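Local coordinates for Rbstp0775 protein (Geobacillus stearothermophilus, PDB 1RZ3), which is of unknown function but may be a uridine kinase-like P-loop enzyme that binds ATP and phosphorylates a small substrate, at residues Q44-R47 with S52-V55; T37-L42 with M127-G132. One frame throughout, in Å; residues are numbered along the deposited sequence.

Interaction 1. Residues Q44-R47 with S52-V55; sequences QTLR and SVCV
L46 and R47, on the last turn of helix 35-48, lean against V53 and V55 of strand 53-57, where the chain of this P-loop NTPase fold turns back from the helix that follows the presumed phosphate-binding loop into an edge strand of the parallel sheet. The turn is short, four residues separating the two segments, and the CA atoms of R47 and S52 are 5.7 Å apart.

The tight part is apolar. CB of L46 meets CG2 of V53 at 3.9 Å, and CD1 of the leucine approaches the same methyl at 4.2 Å, so a single valine branch takes both contacts. CG1 of V53 lies anti to the backbone N (chi1 -176°), which leaves CG2 beside that N as the branch that meets L46. Both side chains are buried: M129 of the adjoining strand touches each of them, while C11 and L15 of helix 3-15 cover L46.

R47 forms the looser, exposed side. Its chain is extended from CG to NE and reaches across to the strand, bringing the guanidinium to the backbone of V53. NH2 donates a hydrogen bond to V53 O at 3.0 Å, with an N-H...O angle of 151°. The nitrogen sits above the carbonyl plane, 42° out of it, whereas the oxygen lies at the guanidinium edge, only slightly tilted from its plane, so the bond departs from the ideal mainly on the carbonyl side. It gives a carbonyl of the edge strand a side-chain partner in place of a further strand. V55 adds a smaller contact, its side chain running at about a right angle to that of R47, with CG2 3.8 Å from NH2.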
loop_
_atom_site.group_PDB
_atom_site.type_symbol
_atom_site.label_atom_id
_atom_site.label_comp_id
_atom_site.label_asym_id
_atom_site.label_seq_id
_atom_site.Cartn_x
_atom_site.Cartn_y
_atom_site.Cartn_z
ATOM N N GLN A 44 -11.665 -9.467 3.807
ATOM C CA GLN A 44 -12.591 -10.303 4.559
ATOM C C GLN A 44 -13.735 -10.772 3.657
ATOM O O GLN A 44 -14.073 -11.953 3.621
ATOM C CB GLN A 44 -13.153 -9.519 5.749
ATOM C CG GLN A 44 -14.012 -10.343 6.693
ATOM C CD GLN A 44 -13.290 -11.574 7.208
ATOM O OE1 GLN A 44 -13.004 -12.502 6.450
ATOM N NE2 GLN A 44 -12.983 -11.585 8.502
ATOM N N THR A 45 -14.328 -9.833 2.934
ATOM C CA THR A 45 -15.428 -10.145 2.027
ATOM C C THR A 45 -14.989 -11.136 0.942
ATOM O O THR A 45 -15.734 -12.054 0.579
ATOM C CB THR A 45 -15.954 -8.861 1.367
ATOM O OG1 THR A 45 -16.266 -7.900 2.387
ATOM C CG2 THR A 45 -17.203 -9.146 0.554
ATOM N N LEU A 46 -13.774 -10.954 0.430
ATOM C CA LEU A 46 -13.251 -11.844 -0.602
ATOM C C LEU A 46 -13.092 -13.265 -0.074
ATOM O O LEU A 46 -13.429 -14.238 -0.758
ATOM C CB LEU A 46 -11.906 -11.312 -1.126
ATOM C CG LEU A 46 -12.009 -10.072 -2.028
ATOM C CD1 LEU A 46 -10.640 -9.450 -2.226
ATOM C CD2 LEU A 46 -12.619 -10.465 -3.371
ATOM N N ARG A 47 -12.586 -13.395 1.149
ATOM C CA ARG A 47 -12.404 -14.717 1.741
ATOM C C ARG A 47 -13.736 -15.453 1.851
ATOM O O ARG A 47 -13.808 -16.664 1.649
ATOM C CB ARG A 47 -11.763 -14.597 3.122
ATOM C CG ARG A 47 -10.327 -14.097 3.078
ATOM C CD ARG A 47 -9.725 -14.003 4.474
ATOM N NE ARG A 47 -8.362 -13.492 4.415
ATOM C CZ ARG A 47 -7.988 -12.308 4.885
ATOM N NH1 ARG A 47 -8.879 -11.514 5.464
ATOM N NH2 ARG A 47 -6.731 -11.907 4.752
ATOM N N SER A 52 -8.586 -16.900 -1.245
ATOM C CA SER A 52 -7.531 -16.847 -0.236
ATOM C C SER A 52 -6.751 -15.566 -0.515
ATOM O O SER A 52 -6.169 -15.417 -1.590
ATOM C CB SER A 52 -6.596 -18.051 -0.347
ATOM O OG SER A 52 -7.233 -19.233 0.105
ATOM N N VAL A 53 -6.746 -14.657 0.455
ATOM C CA VAL A 53 -6.072 -13.367 0.312
ATOM C C VAL A 53 -4.998 -13.122 1.374
ATOM O O VAL A 53 -5.237 -13.318 2.567
ATOM C CB VAL A 53 -7.095 -12.203 0.403
ATOM C CG1 VAL A 53 -6.399 -10.864 0.146
ATOM C CG2 VAL A 53 -8.232 -12.422 -0.585
ATOM N N CYS A 54 -3.819 -12.692 0.922
ATOM C CA CYS A 54 -2.694 -12.367 1.803
ATOM C C CYS A 54 -2.617 -10.833 1.771
ATOM O O CYS A 54 -2.635 -10.233 0.697
ATOM C CB CYS A 54 -1.399 -12.985 1.256
ATOM S SG CYS A 54 0.084 -12.637 2.234
ATOM N N VAL A 55 -2.533 -10.202 2.938
ATOM C CA VAL A 55 -2.510 -8.741 3.002
ATOM C C VAL A 55 -1.222 -8.149 3.572
ATOM O O VAL A 55 -0.681 -8.651 4.557
ATOM C CB VAL A 55 -3.685 -8.217 3.867
ATOM C CG1 VAL A 55 -3.733 -6.696 3.814
ATOM C CG2 VAL A 55 -5.009 -8.823 3.395
#

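Interaction 2. Residues T37-L42 with M127-G132; sequences TLANQL and MIMIEG
M129, a selenomethionine in the model, lays its selenium against A39 and its terminal methyl against L42, packing helix 35-48 onto strand 127-132 in the buried core of the P-loop NTPase fold. The axes of residues 37-42 and 127-132 run nearly antiparallel, at 162°, and come within 8.9 Å of each other.

The chain of M129 leaves the sheet extended, with CG anti to the backbone N, and bends only at its last torsion (chi3 -73°). That bend swings CE toward L42, where it lies 3.5 Å from CD2; the two side chains cross at about a right angle. SE stays beside the helix backbone, 3.4 Å from A39 O, a carbonyl hydrogen-bonded to S43 OG. L25 and I27 of strand 23-29 and V53 of strand 53-57 flank M129.

A39 also packs on the aliphatic part of E131, whose carboxylate turns away to other partners: OE2 is hydrogen-bonded to H57 ND1 and to OG1 of T36, a residue of the probable Walker A motif. The small alanine meets E131 through CB alone, 3.7 Å from CG and 3.8 Å from CB.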
loop_
_atom_site.group_PDB
_atom_site.type_symbol
_atom_site.label_atom_id
_atom_site.label_comp_id
_atom_site.label_asym_id
_atom_site.label_seq_id
_atom_site.Cartn_x
_atom_site.Cartn_y
_atom_site.Cartn_z
ATOM N N THR A 37 -8.568 0.321 6.601
ATOM C CA THR A 37 -9.876 -0.227 6.923
ATOM C C THR A 37 -10.488 -0.861 5.683
ATOM O O THR A 37 -11.051 -1.953 5.751
ATOM C CB THR A 37 -10.838 0.867 7.439
ATOM O OG1 THR A 37 -10.289 1.472 8.615
ATOM C CG2 THR A 37 -12.196 0.262 7.777
ATOM N N LEU A 38 -10.382 -0.174 4.549
ATOM C CA LEU A 38 -10.943 -0.698 3.310
ATOM C C LEU A 38 -10.285 -2.019 2.955
ATOM O O LEU A 38 -10.965 -2.982 2.602
ATOM C CB LEU A 38 -10.749 0.289 2.161
ATOM C CG LEU A 38 -11.238 -0.235 0.806
ATOM C CD1 LEU A 38 -12.733 -0.520 0.872
ATOM C CD2 LEU A 38 -10.941 0.781 -0.277
ATOM N N ALA A 39 -8.960 -2.058 3.051
ATOM C CA ALA A 39 -8.212 -3.269 2.734
ATOM C C ALA A 39 -8.683 -4.455 3.569
ATOM O O ALA A 39 -8.964 -5.525 3.033
ATOM C CB ALA A 39 -6.726 -3.039 2.954
ATOM N N ASN A 40 -8.771 -4.264 4.882
ATOM C CA ASN A 40 -9.191 -5.342 5.764
ATOM C C ASN A 40 -10.612 -5.823 5.497
ATOM O O ASN A 40 -10.866 -7.026 5.449
ATOM C CB ASN A 40 -9.041 -4.924 7.227
ATOM C CG ASN A 40 -7.596 -4.641 7.605
ATOM O OD1 ASN A 40 -6.671 -5.261 7.077
ATOM N ND2 ASN A 40 -7.396 -3.711 8.528
ATOM N N GLN A 41 -11.539 -4.890 5.317
ATOM C CA GLN A 41 -12.920 -5.269 5.054
ATOM C C GLN A 41 -13.053 -5.954 3.698
ATOM O O GLN A 41 -13.795 -6.926 3.552
ATOM C CB GLN A 41 -13.831 -4.043 5.106
ATOM C CG GLN A 41 -13.925 -3.420 6.486
ATOM C CD GLN A 41 -15.031 -2.393 6.583
ATOM O OE1 GLN A 41 -15.016 -1.376 5.888
ATOM N NE2 GLN A 41 -16.004 -2.654 7.448
ATOM N N LEU A 42 -12.330 -5.444 2.708
ATOM C CA LEU A 42 -12.379 -6.020 1.372
ATOM C C LEU A 42 -11.821 -7.445 1.371
ATOM O O LEU A 42 -12.427 -8.355 0.808
ATOM C CB LEU A 42 -11.587 -5.148 0.393
ATOM C CG LEU A 42 -11.696 -5.533 -1.082
ATOM C CD1 LEU A 42 -13.161 -5.495 -1.516
ATOM C CD2 LEU A 42 -10.868 -4.569 -1.921
HETATM N N MSE A 127 -4.979 -14.176 -4.213
HETATM C CA MSE A 127 -4.715 -12.755 -4.389
HETATM C C MSE A 127 -3.839 -12.215 -3.273
HETATM O O MSE A 127 -3.895 -12.688 -2.140
HETATM C CB MSE A 127 -6.025 -11.957 -4.386
HETATM C CG MSE A 127 -7.104 -12.476 -5.315
HETATM SE SE MSE A 127 -8.628 -11.252 -5.422
HETATM C CE MSE A 127 -9.619 -12.150 -6.825
ATOM N N ILE A 128 -3.035 -11.211 -3.607
ATOM C CA ILE A 128 -2.168 -10.557 -2.644
ATOM C C ILE A 128 -2.654 -9.117 -2.629
ATOM O O ILE A 128 -2.742 -8.479 -3.681
ATOM C CB ILE A 128 -0.686 -10.561 -3.095
ATOM C CG1 ILE A 128 -0.211 -11.998 -3.345
ATOM C CG2 ILE A 128 0.178 -9.859 -2.036
ATOM C CD1 ILE A 128 -0.393 -12.917 -2.168
HETATM N N MSE A 129 -2.985 -8.604 -1.453
HETATM C CA MSE A 129 -3.463 -7.233 -1.361
HETATM C C MSE A 129 -2.490 -6.365 -0.581
HETATM O O MSE A 129 -2.097 -6.701 0.536
HETATM C CB MSE A 129 -4.836 -7.187 -0.699
HETATM C CG MSE A 129 -5.465 -5.812 -0.753
HETATM SE SE MSE A 129 -7.166 -5.809 0.109
HETATM C CE MSE A 129 -8.185 -6.766 -1.226
ATOM N N ILE A 130 -2.106 -5.248 -1.184
ATOM C CA ILE A 130 -1.167 -4.316 -0.578
ATOM C C ILE A 130 -1.810 -2.938 -0.466
ATOM O O ILE A 130 -2.326 -2.409 -1.452
ATOM C CB ILE A 130 0.113 -4.211 -1.442
ATOM C CG1 ILE A 130 0.724 -5.607 -1.617
ATOM C CG2 ILE A 130 1.110 -3.251 -0.801
ATOM C CD1 ILE A 130 1.903 -5.658 -2.556
ATOM N N GLU A 131 -1.796 -2.365 0.736
ATOM C CA GLU A 131 -2.365 -1.039 0.942
ATOM C C GLU A 131 -1.314 -0.121 1.546
ATOM O O GLU A 131 -0.515 -0.546 2.379
ATOM C CB GLU A 131 -3.596 -1.109 1.863
ATOM C CG GLU A 131 -3.328 -1.580 3.290
ATOM C CD GLU A 131 -3.004 -0.443 4.250
ATOM O OE1 GLU A 131 -2.935 0.726 3.807
ATOM O OE2 GLU A 131 -2.820 -0.723 5.454
ATOM N N GLY A 132 -1.309 1.135 1.109
ATOM C CA GLY A 132 -0.348 2.088 1.635
ATOM C C GLY A 132 -0.327 3.372 0.840
ATOM O O GLY A 132 -1.035 3.506 -0.155
#

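Overall arrangement
Interactions 1 and 2 set successive parts of helix 35-48 against two neighbouring strands of one parallel sheet: residues 37-42 lie over strand 127-132, and residues 44-47, at the far end of the helix, over the start of strand 53-57, although L46 also reaches M129. Their centres are about 8 Å apart. The strands are joined directly by probable hydrogen bonds, C54 O to M129 N at 2.7 Å and C54 N to M127 O at 3.1 Å. Interaction 2 reaches the probable phosphate-binding loop through E131. In interaction 1 the side chain of R47 is about 10 Å from a bound calcium ion, too far to coordinate it.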